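Malate dehydrogenase (Naegleria fowleri, PDB 6UM4) probably catalyses the reversible, nicotinamide-cofactor-dependent oxidation of malate to oxaloacetate. Local coordinates at residues 274-277 / 283-286. Sequence-based numbering, arbitrary orientation.
Sequences FAIW and TQYP
W277 and Y285 form an antiparallel hydrogen-bonded pair in the beta hairpin of strands 271-277 and 285-287, part of the alpha/beta C-terminal domain of the lactate/malate dehydrogenase family. W277 N donates to Y285 O at 2.9 Å from above the carbonyl plane, whereas Y285 N meets W277 O at 2.9 Å within that oxygen's carbonyl plane; both N-H bonds point almost straight at their acceptors. I276 and P286 follow as the non-hydrogen-bonded pair, and A275 with D287 carries the backbone pairing onward.

On one face of the sheet the indole and phenol run side by side: the five-membered ring of W277 is tilted 24° from the Y285 ring and displaced along it, with little overlap, and W277 CD1 touches Y285 CD2 at 3.7 Å. Y285 O also lies in the indole plane, at its edge. Beyond the pair, W277 NE1 is hydrogen-bonded to D287 OD2 and Y285 OH to S396 OG, and I400 of helix 394-414 touches both side chains.

On the other face, I276 CD1 lies 3.7 Å from P286 CB. With CG anti to the backbone N (chi1 180°), the ring of F274 is laid alongside P286 and its CZ reaches the same proline carbon, while V316 and F312 of helix 305-317 also pack against P286. Q284 NE2 is hydrogen-bonded to S281 O, but the buried Q284 OE1 has no hydrogen-bonding partner and rests 3.8 Å from I276 CG2.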
loop_
_atom_site.group_PDB
_atom_site.type_symbol
_atom_site.label_atom_id
_atom_site.label_comp_id
_atom_site.label_asym_id
_atom_site.label_seq_id
_atom_site.Cartn_x
_atom_site.Cartn_y
_atom_site.Cartn_z
ATOM N N PHE A 274 -16.654 -1.343 19.714
ATOM C CA PHE A 274 -17.076 -2.400 18.805
ATOM C C PHE A 274 -16.096 -3.566 18.901
ATOM O O PHE A 274 -14.904 -3.364 19.155
ATOM C CB PHE A 274 -17.142 -1.883 17.343
ATOM C CG PHE A 274 -17.563 -2.933 16.352
ATOM C CD1 PHE A 274 -18.856 -3.449 16.391
ATOM C CD2 PHE A 274 -16.673 -3.418 15.418
ATOM C CE1 PHE A 274 -19.254 -4.429 15.496
ATOM C CE2 PHE A 274 -17.055 -4.383 14.514
ATOM C CZ PHE A 274 -18.347 -4.895 14.549
ATOM N N ALA A 275 -16.592 -4.786 18.684
ATOM C CA ALA A 275 -15.720 -5.954 18.775
ATOM C C ALA A 275 -16.288 -7.126 17.980
ATOM O O ALA A 275 -17.500 -7.254 17.804
ATOM C CB ALA A 275 -15.511 -6.375 20.232
ATOM N N ILE A 276 -15.383 -7.990 17.535
ATOM C CA ILE A 276 -15.694 -9.277 16.913
ATOM C C ILE A 276 -15.360 -10.382 17.918
ATOM O O ILE A 276 -14.255 -10.403 18.467
ATOM C CB ILE A 276 -14.886 -9.442 15.612
ATOM C CG1 ILE A 276 -15.136 -8.253 14.677
ATOM C CG2 ILE A 276 -15.150 -10.765 14.939
ATOM C CD1 ILE A 276 -16.551 -8.166 14.117
ATOM N N TRP A 277 -16.315 -11.281 18.185
ATOM C CA TRP A 277 -16.069 -12.446 19.036
ATOM C C TRP A 277 -15.945 -13.709 18.188
ATOM O O TRP A 277 -16.643 -13.875 17.186
ATOM C CB TRP A 277 -17.197 -12.676 20.049
ATOM C CG TRP A 277 -17.473 -11.570 21.030
ATOM C CD1 TRP A 277 -18.227 -10.451 20.810
ATOM C CD2 TRP A 277 -17.077 -11.517 22.408
ATOM N NE1 TRP A 277 -18.264 -9.673 21.937
ATOM C CE2 TRP A 277 -17.583 -10.314 22.941
ATOM C CE3 TRP A 277 -16.328 -12.358 23.233
ATOM C CZ2 TRP A 277 -17.367 -9.937 24.261
ATOM C CZ3 TRP A 277 -16.110 -11.979 24.534
ATOM C CH2 TRP A 277 -16.627 -10.776 25.039
ATOM N N THR A 283 -19.012 -17.890 11.375
ATOM C CA THR A 283 -19.677 -17.979 12.671
ATOM C C THR A 283 -19.279 -16.854 13.610
ATOM O O THR A 283 -19.730 -16.828 14.763
ATOM C CB THR A 283 -19.372 -19.313 13.365
ATOM O OG1 THR A 283 -18.041 -19.284 13.898
ATOM C CG2 THR A 283 -19.530 -20.476 12.394
ATOM N N GLN A 284 -18.439 -15.937 13.154
ATOM C CA GLN A 284 -18.028 -14.829 13.995
ATOM C C GLN A 284 -19.250 -14.082 14.503
ATOM O O GLN A 284 -20.323 -14.095 13.889
ATOM C CB GLN A 284 -17.135 -13.877 13.204
ATOM C CG GLN A 284 -17.901 -13.130 12.139
ATOM C CD GLN A 284 -17.005 -12.290 11.271
ATOM O OE1 GLN A 284 -16.766 -11.119 11.571
ATOM N NE2 GLN A 284 -16.555 -12.857 10.151
ATOM N N TYR A 285 -19.090 -13.439 15.646
ATOM C CA TYR A 285 -20.164 -12.619 16.173
ATOM C C TYR A 285 -19.722 -11.173 16.208
ATOM O O TYR A 285 -18.991 -10.769 17.124
ATOM C CB TYR A 285 -20.599 -13.088 17.565
ATOM C CG TYR A 285 -21.616 -12.165 18.173
ATOM C CD1 TYR A 285 -22.707 -11.701 17.426
ATOM C CD2 TYR A 285 -21.475 -11.717 19.467
ATOM C CE1 TYR A 285 -23.620 -10.838 17.974
ATOM C CE2 TYR A 285 -22.393 -10.855 20.023
ATOM C CZ TYR A 285 -23.458 -10.421 19.273
ATOM O OH TYR A 285 -24.361 -9.568 19.847
ATOM N N PRO A 286 -20.113 -10.358 15.228
ATOM C CA PRO A 286 -19.874 -8.913 15.316
ATOM C C PRO A 286 -20.817 -8.312 16.349
ATOM O O PRO A 286 -22.038 -8.395 16.209
ATOM C CB PRO A 286 -20.192 -8.413 13.899
ATOM C CG PRO A 286 -20.386 -9.668 13.045
ATOM C CD PRO A 286 -20.836 -10.721 14.001
#